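Local coordinates for replicative DNA helicase (Mycobacterium tuberculosis, PDB 2R5U), which unwinds double-stranded DNA ahead of the replisome as a hexameric, ATP-driven 5'-3' helicase, represented here by its N-terminal domain, which assembles into a hexameric ring, at the interface of chains A and B and the interface of chains A and C. Sequence-based numbering; all coordinates share one arbitrary frame. Chains: chain A/B/C, Replicative DNA helicase.

Contact 1: the interface of chains A and B. Residues chain A 81, 83, 85-86; chain B 36, 114, 118, 122.
The phenol OH of B:Tyr122 gives its hydrogen to carboxylate oxygen OD2 of A:Asp83 at 2.6 Å, a polar bond that joins the two chains here. The side chains meet tip to tip, the ring and carboxylate planes turned 35° apart. The hydroxyl approaches OD2 from above the carboxylate plane, while carboxylate carbon CG lies at the edge of the tyrosine ring.

The other oxygen of A:Asp83 turns back to its own chain. Backbone N of A:Thr86 meets OD1 of A:Asp83 at 3.0 Å, nearly along the C-O axis, and a bent, weak bond comes from N of A:Val85. Because CG sits between the backbone N and the carbonyl carbon (chi1 57°), the carboxylate folds back over the first turn of helix 84-93 as its N-cap. Those N-H groups and the helix end would tend to favour the charged carboxylate. Second-shell A:Thr86 completes the cap: OG1 accepts from N of A:Asp83 and donates to the carbonyl O of A:Pro81, tying the preceding loop to the helix.

Carbon contacts flank the phenol-carboxylate pair. Methyl CG1 of A:Val85, anti to the backbone N (chi1 175°), lies 3.4 Å from ring carbon CD2 of B:Tyr122, the side chains at about a right angle. The other methyl, CG2 of A:Val85, goes to CG of B:Pro114 at 3.7 Å and also touches OG of B:Ser36. B:Pro114 lays CB beside the A:Asp83 carboxylate, 3.6 Å from CG. On the far flank A:Pro81 and B:Asn118 slide past each other in opposite directions, CB of A:Pro81 3.5 Å from amide nitrogen ND2 of B:Asn118.

In this subunit interface of the homohexamer's N-terminal domains, not an exact two-fold, chain A offers a loop and the N-terminal end of helix 84-93; chain B receives it with helix 31-43, the loop at B:Pro114, 3-10 helix 116-118 and the start of helix 119-147.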
# COMPACT_ATOMS: atom_id res chain seq x y z
N PRO A 81 -2.81 -36.01 -18.86
CA PRO A 81 -1.55 -36.10 -19.58
C PRO A 81 -0.86 -34.74 -19.69
O PRO A 81 -1.53 -33.71 -19.80
CB PRO A 81 -1.97 -36.61 -20.97
CG PRO A 81 -3.36 -36.26 -21.10
CD PRO A 81 -3.94 -36.38 -19.73
N ASP A 83 1.58 -33.13 -22.16
CA ASP A 83 2.33 -33.04 -23.40
C ASP A 83 2.36 -31.59 -23.88
O ASP A 83 1.81 -30.71 -23.21
CB ASP A 83 1.76 -33.99 -24.49
CG ASP A 83 0.28 -33.73 -24.80
OD1 ASP A 83 -0.16 -32.56 -24.85
OD2 ASP A 83 -0.44 -34.72 -25.03
N VAL A 85 0.68 -29.93 -25.98
CA VAL A 85 -0.66 -29.33 -26.13
C VAL A 85 -1.34 -29.03 -24.80
O VAL A 85 -1.81 -27.91 -24.61
CB VAL A 85 -1.61 -30.20 -27.05
CG1 VAL A 85 -3.06 -29.61 -27.09
CG2 VAL A 85 -1.06 -30.29 -28.48
N THR A 86 -1.39 -30.00 -23.89
CA THR A 86 -2.08 -29.83 -22.62
C THR A 86 -1.31 -28.87 -21.69
O THR A 86 -1.91 -28.12 -20.92
CB THR A 86 -2.35 -31.16 -21.91
OG1 THR A 86 -1.10 -31.81 -21.61
CG2 THR A 86 -3.28 -32.10 -22.76
N SER B 36 -4.77 -31.17 -33.02
CA SER B 36 -4.52 -32.40 -32.29
C SER B 36 -5.81 -33.21 -32.05
O SER B 36 -5.76 -34.45 -32.05
CB SER B 36 -3.79 -32.09 -30.97
OG SER B 36 -2.59 -31.35 -31.25
N PRO B 114 0.06 -35.00 -30.30
CA PRO B 114 1.05 -35.73 -29.49
C PRO B 114 0.74 -37.24 -29.36
O PRO B 114 1.58 -38.06 -29.74
CB PRO B 114 0.98 -35.03 -28.13
CG PRO B 114 0.51 -33.62 -28.46
CD PRO B 114 -0.53 -33.86 -29.55
N ASN B 118 -5.26 -39.43 -26.39
CA ASN B 118 -5.59 -38.26 -25.56
C ASN B 118 -6.52 -37.23 -26.21
O ASN B 118 -6.71 -36.10 -25.68
CB ASN B 118 -4.31 -37.57 -25.14
CG ASN B 118 -3.49 -38.40 -24.16
OD1 ASN B 118 -4.02 -39.24 -23.44
ND2 ASN B 118 -2.18 -38.13 -24.11
N TYR B 122 -7.66 -33.07 -25.52
CA TYR B 122 -7.55 -31.96 -26.47
C TYR B 122 -8.90 -31.35 -26.77
O TYR B 122 -9.01 -30.14 -26.90
CB TYR B 122 -6.82 -32.33 -27.75
CG TYR B 122 -5.53 -33.10 -27.52
CD1 TYR B 122 -5.26 -34.25 -28.25
CD2 TYR B 122 -4.56 -32.67 -26.58
CE1 TYR B 122 -4.07 -34.98 -28.05
CE2 TYR B 122 -3.36 -33.40 -26.37
CZ TYR B 122 -3.14 -34.56 -27.13
OH TYR B 122 -2.00 -35.33 -26.98

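Contact 2: the interface of chains A and C. Residues chain A 135, 139, 142, 162-163, 166; chain C 139, 142, 162-163, 166-167.
A:Ile166 and C:Ile166 meet at the middle of a two-fold helical-hairpin dimer, the C-terminal part of the DnaB N-terminal domain. CG1 of A:Ile166 and CG1 of C:Ile166 lie 3.3 Å apart, tighter than usual van der Waals contact, and the side chains cross at about a right angle. In each chain CG1 is anti to the carbonyl carbon (chi1 -60° in A, -57° in C), which turns this branch toward its twin. Each CD1 methyl then runs on to the partner's valine: C:Ile166 CD1 meets A:Val142 CG1 tip to tip at 3.7 Å, and A:Ile166 CD1 faces C:Val142 CG1 in the same way at 3.9 Å.

On the long helices (119-148 in A, 119-149 in C), each valine CG1 packs on the CA of the opposing Gly139, where a residue without a side chain lets the methyl come against the backbone, 3.7 Å from A:Val142 CG1 to C:Gly139 CA. One turn back on helix 119-148, A:Leu135 crosses C:Val142 at about a right angle, and methyl CD1 of A:Leu135 sits 3.7 Å from C:Ala162 CB.

Toward the rim the glutamines pass the isoleucines in opposite directions. The CG methylene of A:Gln163 touches methyl CG2 of C:Ile166, and C:Gln163 CG lies 3.7 Å from A:Ile166 CG2. The A:Gln163 chain is extended beyond CG, carrying amide NE2 of A:Gln163 to the carbonyl O of C:Ile166; at 3.4 Å this hydrogen bond is weak, though nearly straight (168° at H). Nearer the backbone of A:Gln163, C:Tyr167 brings ring carbon CE2 to 3.7 Å from the carbonyl O of A:Gln163.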
# COMPACT_ATOMS: atom_id res chain seq x y z
N LEU A 135 23.56 -22.38 -1.61
CA LEU A 135 24.73 -22.22 -0.75
C LEU A 135 25.35 -20.82 -0.96
O LEU A 135 25.64 -20.12 0.00
CB LEU A 135 25.76 -23.32 -0.98
CG LEU A 135 26.93 -23.42 0.01
CD1 LEU A 135 26.43 -23.70 1.43
CD2 LEU A 135 27.95 -24.47 -0.45
N GLY A 139 25.32 -17.78 1.69
CA GLY A 139 26.63 -17.20 2.01
C GLY A 139 26.62 -15.69 1.87
O GLY A 139 27.13 -14.97 2.74
N VAL A 142 24.51 -14.33 4.75
CA VAL A 142 25.35 -14.29 5.96
C VAL A 142 26.25 -13.03 5.96
O VAL A 142 26.29 -12.30 6.95
CB VAL A 142 26.17 -15.62 6.13
CG1 VAL A 142 27.25 -15.50 7.21
CG2 VAL A 142 25.23 -16.80 6.43
N ALA A 162 22.18 -16.23 11.01
CA ALA A 162 23.13 -16.58 9.96
C ALA A 162 23.41 -18.09 9.94
O ALA A 162 23.58 -18.68 8.87
CB ALA A 162 24.41 -15.79 10.10
N GLN A 163 23.43 -18.71 11.12
CA GLN A 163 23.64 -20.16 11.20
C GLN A 163 22.45 -20.94 10.63
O GLN A 163 22.64 -22.00 10.01
CB GLN A 163 23.99 -20.58 12.64
CG GLN A 163 25.42 -20.15 13.03
CD GLN A 163 25.73 -20.28 14.53
OE1 GLN A 163 24.83 -20.29 15.38
NE2 GLN A 163 27.03 -20.35 14.86
N ILE A 166 22.49 -21.12 6.69
CA ILE A 166 23.38 -22.13 6.15
C ILE A 166 22.74 -23.50 6.40
O ILE A 166 22.87 -24.41 5.56
CB ILE A 166 24.82 -21.97 6.74
CG1 ILE A 166 25.37 -20.58 6.39
CG2 ILE A 166 25.78 -23.06 6.24
CD1 ILE A 166 25.63 -20.35 4.88
N GLY C 139 30.82 -16.03 5.69
CA GLY C 139 29.87 -15.88 4.58
C GLY C 139 30.61 -15.83 3.26
O GLY C 139 30.26 -16.53 2.31
N VAL C 142 31.96 -19.27 2.31
CA VAL C 142 30.85 -20.11 1.85
C VAL C 142 30.51 -19.84 0.38
O VAL C 142 30.33 -20.78 -0.40
CB VAL C 142 29.59 -19.88 2.73
CG1 VAL C 142 28.33 -20.53 2.12
CG2 VAL C 142 29.83 -20.38 4.15
N ALA C 162 31.34 -25.73 4.16
CA ALA C 162 30.59 -24.49 4.28
C ALA C 162 29.89 -24.41 5.64
O ALA C 162 29.84 -23.35 6.26
CB ALA C 162 29.59 -24.34 3.14
N GLN C 163 29.39 -25.55 6.12
CA GLN C 163 28.77 -25.64 7.44
C GLN C 163 29.77 -25.65 8.60
O GLN C 163 29.48 -25.11 9.67
CB GLN C 163 27.86 -26.86 7.51
CG GLN C 163 26.54 -26.65 6.78
CD GLN C 163 25.72 -27.92 6.69
OE1 GLN C 163 25.99 -28.90 7.40
NE2 GLN C 163 24.70 -27.92 5.82
N ILE C 166 30.58 -21.89 9.21
CA ILE C 166 29.55 -21.05 9.86
C ILE C 166 29.30 -21.45 11.32
O ILE C 166 29.09 -20.59 12.16
CB ILE C 166 28.21 -20.98 9.05
CG1 ILE C 166 28.47 -20.47 7.62
CG2 ILE C 166 27.17 -20.09 9.75
CD1 ILE C 166 28.67 -18.95 7.50
N TYR C 167 29.33 -22.74 11.62
CA TYR C 167 29.09 -23.18 12.99
C TYR C 167 30.31 -22.93 13.92
O TYR C 167 30.16 -22.91 15.14
CB TYR C 167 28.61 -24.64 13.05
CG TYR C 167 27.39 -24.93 12.17
CD1 TYR C 167 27.34 -26.08 11.37
CD2 TYR C 167 26.30 -24.06 12.13
CE1 TYR C 167 26.23 -26.35 10.55
CE2 TYR C 167 25.19 -24.32 11.31
CZ TYR C 167 25.16 -25.47 10.53
OH TYR C 167 24.07 -25.73 9.73

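About 45 Å separates the centres of contact 1 and contact 2, so chain A binds its two neighbours through separate surfaces. Contact 1 joins a loop and helix 84-93 of one copy to a different surface of the next, whereas contact 2 pairs like with like about a two-fold. In each copy the long helix beginning at residue 119 serves both kinds of contact: chain B's gives the tyrosine of contact 1, those of A and C the glycine and valine of contact 2, where the C-terminal helix joins in. Alternating two such unlike interfaces can close six copies into a ring of paired subunits, consistent with the homohexamer.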